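Long-range contacts in monalysin (Pseudomonas entomophila, PDB 4MKQ), which punches pores in host cell membranes as an aerolysin-like beta-barrel toxin that damages the Drosophila gut, here studied with its membrane-spanning segment deleted: residues I35-I41 / P165-Y169; F71-Q75 / A128-L132. One frame throughout, in Å; residues are numbered along the deposited sequence.

Interaction 1: I35-I41 / P165-Y169; sequences ITVYGDI and PHRRY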
loop_
_atom_site.group_PDB
_atom_site.type_symbol
_atom_site.label_atom_id
_atom_site.label_comp_id
_atom_site.label_asym_id
_atom_site.label_seq_id
_atom_site.Cartn_x
_atom_site.Cartn_y
_atom_site.Cartn_z
ATOM N N ILE A 35 25.927 -4.579 -7.557
ATOM C CA ILE A 35 26.388 -5.934 -7.271
ATOM C C ILE A 35 25.577 -6.957 -8.063
ATOM O O ILE A 35 24.360 -6.802 -8.203
ATOM C CB ILE A 35 26.297 -6.160 -5.723
ATOM C CG1 ILE A 35 27.353 -5.322 -4.975
ATOM C CG2 ILE A 35 26.383 -7.634 -5.308
ATOM C CD1 ILE A 35 26.814 -4.603 -3.708
ATOM N N THR A 36 26.255 -8.013 -8.562
ATOM C CA THR A 36 25.599 -9.118 -9.251
ATOM C C THR A 36 25.373 -10.223 -8.222
ATOM O O THR A 36 26.270 -10.535 -7.437
ATOM C CB THR A 36 26.388 -9.588 -10.487
ATOM O OG1 THR A 36 26.721 -8.460 -11.296
ATOM C CG2 THR A 36 25.610 -10.590 -11.329
ATOM N N VAL A 37 24.155 -10.768 -8.200
ATOM C CA VAL A 37 23.735 -11.846 -7.305
ATOM C C VAL A 37 23.317 -13.053 -8.144
ATOM O O VAL A 37 23.156 -12.914 -9.355
ATOM C CB VAL A 37 22.624 -11.414 -6.300
ATOM C CG1 VAL A 37 23.117 -10.317 -5.371
ATOM C CG2 VAL A 37 21.344 -10.989 -7.012
ATOM N N TYR A 38 23.133 -14.220 -7.512
ATOM C CA TYR A 38 22.707 -15.436 -8.202
ATOM C C TYR A 38 21.712 -16.234 -7.365
ATOM O O TYR A 38 21.938 -16.465 -6.180
ATOM C CB TYR A 38 23.917 -16.287 -8.627
ATOM C CG TYR A 38 23.552 -17.521 -9.422
ATOM C CD1 TYR A 38 23.372 -17.461 -10.800
ATOM C CD2 TYR A 38 23.402 -18.754 -8.799
ATOM C CE1 TYR A 38 23.035 -18.596 -11.536
ATOM C CE2 TYR A 38 23.065 -19.893 -9.524
ATOM C CZ TYR A 38 22.882 -19.812 -10.892
ATOM O OH TYR A 38 22.560 -20.947 -11.600
ATOM N N GLY A 39 20.624 -16.645 -7.999
ATOM C CA GLY A 39 19.561 -17.418 -7.369
ATOM C C GLY A 39 18.414 -17.676 -8.316
ATOM O O GLY A 39 18.400 -17.166 -9.436
ATOM N N ASP A 40 17.429 -18.451 -7.855
ATOM C CA ASP A 40 16.272 -18.833 -8.653
ATOM C C ASP A 40 15.240 -17.730 -8.835
ATOM O O ASP A 40 14.851 -17.063 -7.876
ATOM C CB ASP A 40 15.613 -20.107 -8.095
ATOM C CG ASP A 40 16.339 -21.407 -8.407
ATOM O OD1 ASP A 40 17.301 -21.379 -9.208
ATOM O OD2 ASP A 40 15.928 -22.455 -7.873
ATOM N N ILE A 41 14.806 -17.555 -10.093
ATOM C CA ILE A 41 13.754 -16.638 -10.538
ATOM C C ILE A 41 12.838 -17.464 -11.446
ATOM O O ILE A 41 13.326 -18.163 -12.336
ATOM C CB ILE A 41 14.301 -15.338 -11.214
ATOM C CG1 ILE A 41 14.902 -14.382 -10.152
ATOM C CG2 ILE A 41 13.208 -14.621 -12.038
ATOM C CD1 ILE A 41 15.715 -13.189 -10.672
ATOM N N PRO A 165 28.806 -17.091 -1.463
ATOM C CA PRO A 165 27.590 -17.463 -0.712
ATOM C C PRO A 165 26.777 -16.263 -0.216
ATOM O O PRO A 165 25.573 -16.399 0.001
ATOM C CB PRO A 165 28.130 -18.295 0.460
ATOM C CG PRO A 165 29.525 -18.655 0.088
ATOM C CD PRO A 165 30.021 -17.528 -0.752
ATOM N N HIS A 166 27.435 -15.093 -0.059
ATOM C CA HIS A 166 26.835 -13.826 0.374
ATOM C C HIS A 166 25.914 -13.281 -0.709
ATOM O O HIS A 166 24.933 -12.610 -0.392
ATOM C CB HIS A 166 27.932 -12.780 0.659
ATOM C CG HIS A 166 28.792 -13.047 1.861
ATOM N ND1 HIS A 166 29.443 -12.013 2.515
ATOM C CD2 HIS A 166 29.099 -14.213 2.479
ATOM C CE1 HIS A 166 30.111 -12.578 3.507
ATOM N NE2 HIS A 166 29.929 -13.898 3.530
ATOM N N ARG A 167 26.254 -13.550 -1.988
ATOM C CA ARG A 167 25.520 -13.107 -3.174
ATOM C C ARG A 167 24.667 -14.221 -3.797
ATOM O O ARG A 167 24.203 -14.084 -4.929
ATOM C CB ARG A 167 26.486 -12.491 -4.195
ATOM C CG ARG A 167 26.944 -11.087 -3.816
ATOM C CD ARG A 167 28.381 -10.818 -4.217
ATOM N NE ARG A 167 28.544 -10.693 -5.663
ATOM C CZ ARG A 167 29.584 -11.154 -6.350
ATOM N NH1 ARG A 167 30.568 -11.792 -5.731
ATOM N NH2 ARG A 167 29.641 -10.991 -7.663
ATOM N N ARG A 168 24.437 -15.313 -3.045
ATOM C CA ARG A 168 23.611 -16.442 -3.478
ATOM C C ARG A 168 22.397 -16.577 -2.573
ATOM O O ARG A 168 22.484 -16.245 -1.391
ATOM C CB ARG A 168 24.414 -17.748 -3.492
ATOM C CG ARG A 168 25.261 -17.942 -4.739
ATOM C CD ARG A 168 25.705 -19.385 -4.877
ATOM N NE ARG A 168 24.647 -20.240 -5.425
ATOM C CZ ARG A 168 24.833 -21.169 -6.358
ATOM N NH1 ARG A 168 26.042 -21.378 -6.867
ATOM N NH2 ARG A 168 23.811 -21.895 -6.792
ATOM N N TYR A 169 21.262 -17.059 -3.118
ATOM C CA TYR A 169 20.028 -17.227 -2.344
ATOM C C TYR A 169 19.193 -18.425 -2.793
ATOM O O TYR A 169 19.201 -18.782 -3.968
ATOM C CB TYR A 169 19.205 -15.925 -2.333
ATOM C CG TYR A 169 18.667 -15.487 -3.680
ATOM C CD1 TYR A 169 19.412 -14.658 -4.516
ATOM C CD2 TYR A 169 17.386 -15.838 -4.087
ATOM C CE1 TYR A 169 18.909 -14.230 -5.742
ATOM C CE2 TYR A 169 16.870 -15.407 -5.304
ATOM C CZ TYR A 169 17.636 -14.606 -6.130
ATOM O OH TYR A 169 17.129 -14.185 -7.331
#
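The C-terminal residues 165-169 lie along one edge of strand 29-43 and add a single parallel beta bridge. Tyr38 is bridged to Arg168 (CA-CA 4.9 Å). Both backbone groups of Tyr38 are satisfied here. Tyr38 N donates to Arg167 O at 2.8 Å, and Tyr38 O accepts from Tyr169 N at 3.2 Å. Tyr38 O also receives a CA-H...O contact from Arg168 CA at 3.2 Å. The third hydrogen bond uses a side chain: Arg167 NE donates to Thr36 O at 2.9 Å. The rest of this guanidinium forms salt bridges with Asp158 and Asp164. Thr36 OG1 accepts from the backbone of Asp158. Arg168 NH1 binds Tyr162 O, while the guanidinium lays one face over Tyr38 CE2, 3.5 Å from NH2.

Gly39 makes room for the Tyr169 ring. Its CA sits over the ring face, 3.7 Å from the centroid, a CH-pi contact. A beta carbon there would clash with the ring. Val37 CG2 meets the ring edge, 4.2 Å from Tyr169 CE1.

On the other edge of the strand, Val37, Gly39 and Ile41 bond to Thr52, Thr50 and Trp48 of strand 46-65. A second subunit also packs here: its Lys10 binds Arg168 O and Pro165 O, and its Phe14 packs on Ile41. The contact thus joins the C-terminal tail to the long, twisted sheet of the aerolysin-like fold, within the second-subunit interface.

Interaction 2: F71-Q75 / A128-L132; sequences FVIYQ and AVTPL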
loop_
_atom_site.group_PDB
_atom_site.type_symbol
_atom_site.label_atom_id
_atom_site.label_comp_id
_atom_site.label_asym_id
_atom_site.label_seq_id
_atom_site.Cartn_x
_atom_site.Cartn_y
_atom_site.Cartn_z
ATOM N N PHE A 71 1.038 20.596 -7.716
ATOM C CA PHE A 71 2.207 19.854 -7.253
ATOM C C PHE A 71 2.275 18.496 -7.899
ATOM O O PHE A 71 1.249 17.915 -8.250
ATOM C CB PHE A 71 2.240 19.733 -5.727
ATOM C CG PHE A 71 2.461 21.041 -5.015
ATOM C CD1 PHE A 71 3.746 21.517 -4.785
ATOM C CD2 PHE A 71 1.386 21.796 -4.566
ATOM C CE1 PHE A 71 3.949 22.734 -4.132
ATOM C CE2 PHE A 71 1.589 23.012 -3.911
ATOM C CZ PHE A 71 2.870 23.471 -3.696
ATOM N N VAL A 72 3.497 17.999 -8.072
ATOM C CA VAL A 72 3.775 16.726 -8.719
ATOM C C VAL A 72 4.601 15.819 -7.790
ATOM O O VAL A 72 5.647 16.241 -7.300
ATOM C CB VAL A 72 4.472 16.952 -10.082
ATOM C CG1 VAL A 72 4.843 15.635 -10.712
ATOM C CG2 VAL A 72 3.609 17.775 -11.036
ATOM N N ILE A 73 4.130 14.572 -7.574
ATOM C CA ILE A 73 4.798 13.572 -6.734
ATOM C C ILE A 73 5.541 12.556 -7.612
ATOM O O ILE A 73 4.955 11.988 -8.536
ATOM C CB ILE A 73 3.827 12.896 -5.715
ATOM C CG1 ILE A 73 3.024 13.954 -4.915
ATOM C CG2 ILE A 73 4.583 11.945 -4.768
ATOM C CD1 ILE A 73 1.737 13.449 -4.218
ATOM N N TYR A 74 6.836 12.348 -7.317
ATOM C CA TYR A 74 7.707 11.409 -8.024
ATOM C C TYR A 74 8.145 10.260 -7.130
ATOM O O TYR A 74 8.212 10.414 -5.913
ATOM C CB TYR A 74 8.950 12.124 -8.571
ATOM C CG TYR A 74 8.673 13.068 -9.715
ATOM C CD1 TYR A 74 8.499 12.592 -11.009
ATOM C CD2 TYR A 74 8.655 14.445 -9.517
ATOM C CE1 TYR A 74 8.300 13.462 -12.079
ATOM C CE2 TYR A 74 8.446 15.325 -10.578
ATOM C CZ TYR A 74 8.258 14.828 -11.855
ATOM O OH TYR A 74 8.031 15.688 -12.901
ATOM N N GLN A 75 8.480 9.127 -7.756
ATOM C CA GLN A 75 8.942 7.876 -7.142
ATOM C C GLN A 75 10.132 7.382 -7.960
ATOM O O GLN A 75 10.257 7.764 -9.126
ATOM C CB GLN A 75 7.827 6.830 -7.273
ATOM C CG GLN A 75 7.497 6.056 -6.013
ATOM C CD GLN A 75 6.126 5.423 -6.092
ATOM O OE1 GLN A 75 5.551 5.223 -7.175
ATOM N NE2 GLN A 75 5.576 5.076 -4.938
ATOM N N ALA A 128 8.779 20.477 -12.440
ATOM C CA ALA A 128 8.453 19.137 -12.946
ATOM C C ALA A 128 9.148 18.787 -14.267
ATOM O O ALA A 128 9.331 19.652 -15.125
ATOM C CB ALA A 128 6.947 18.974 -13.083
ATOM N N VAL A 129 9.546 17.509 -14.403
ATOM C CA VAL A 129 10.212 16.944 -15.584
ATOM C C VAL A 129 9.336 15.886 -16.252
ATOM O O VAL A 129 8.431 15.348 -15.611
ATOM C CB VAL A 129 11.634 16.391 -15.286
ATOM C CG1 VAL A 129 12.635 17.519 -15.068
ATOM C CG2 VAL A 129 11.634 15.408 -14.116
ATOM N N THR A 130 9.617 15.583 -17.532
ATOM C CA THR A 130 8.898 14.565 -18.296
ATOM C C THR A 130 9.524 13.201 -17.949
ATOM O O THR A 130 10.688 12.972 -18.289
ATOM C CB THR A 130 8.937 14.882 -19.806
ATOM O OG1 THR A 130 8.583 16.252 -20.015
ATOM C CG2 THR A 130 8.017 13.979 -20.620
ATOM N N PRO A 131 8.798 12.299 -17.248
ATOM C CA PRO A 131 9.392 11.004 -16.897
ATOM C C PRO A 131 9.602 10.098 -18.099
ATOM O O PRO A 131 8.857 10.183 -19.076
ATOM C CB PRO A 131 8.371 10.388 -15.926
ATOM C CG PRO A 131 7.453 11.499 -15.546
ATOM C CD PRO A 131 7.416 12.391 -16.739
ATOM N N LEU A 132 10.624 9.234 -18.019
ATOM C CA LEU A 132 10.922 8.248 -19.052
ATOM C C LEU A 132 9.899 7.123 -18.920
ATOM O O LEU A 132 9.401 6.877 -17.818
ATOM C CB LEU A 132 12.341 7.670 -18.869
ATOM C CG LEU A 132 13.526 8.616 -19.059
ATOM C CD1 LEU A 132 14.770 8.059 -18.392
ATOM C CD2 LEU A 132 13.799 8.880 -20.527
#
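Residues 71-75 are regular beta strand, the start of strand 71-84. Residues 128-132 are extended but form no strand. The two run in the same general direction and spread apart: the CA atoms of Val72 and Ala128 are 6.8 Å apart, those of Tyr74 and Pro131 9.0 Å. This is too wide for beta pairing, so side chains bridge the gap.

Val72 and Tyr74 both point toward the loop, on the same face of the strand. Tyr74 does most of the work. Its hydroxyl reaches the loop backbone and donates to Val129 O, with OH and O 2.8 Å apart. This is a tyrosine tip tied to a main-chain carbonyl. Val129 O, Pro131 CG and Ala128 CA lie at the edge of the ring. Pro131 CG is 4.1 Å from Tyr74 CE1. Separately, Val129 CG2 makes an apolar contact with Tyr74 CZ at 4.1 Å. Ala128 CB is 3.5 Å from Tyr74 OH and also touches Val72, at 4.1 Å from CG2. Thr130 points away from the strand.

The strand is an inner one of the main sheet, bonded through its backbone to strands 46-65 and 106-124. Tyr61 of strand 46-65 meets the Tyr74 ring, and Pro26 packs on both Tyr74 and Val129. On the opposite face, Phe71 stacks edge-to-face on Phe71 of a third subunit, and Ile73 packs on that subunit's Ile122. The contact lays the connection between strand 106-124 and helix 134-144 over the other face of the long, twisted sheet of the aerolysin-like fold.

Both contacts hold a non-strand segment against the same long sheet, but on opposite sides of the chain's centre. Their centres are 33 Å apart and they do not touch. Both are only partly buried. Interaction 1 works at a strand edge, where backbone groups are available to bond, so it has two main-chain hydrogen bonds and one from an arginine side chain. Interaction 2 works on the face of an inner strand, whose backbone is engaged by its neighbours. It therefore relies on apolar packing and one tyrosine hydroxyl, and buries less area (182 against 478 Å²). Different subunits lie next to each: a second at interaction 1, and mainly a third behind strand 71-84.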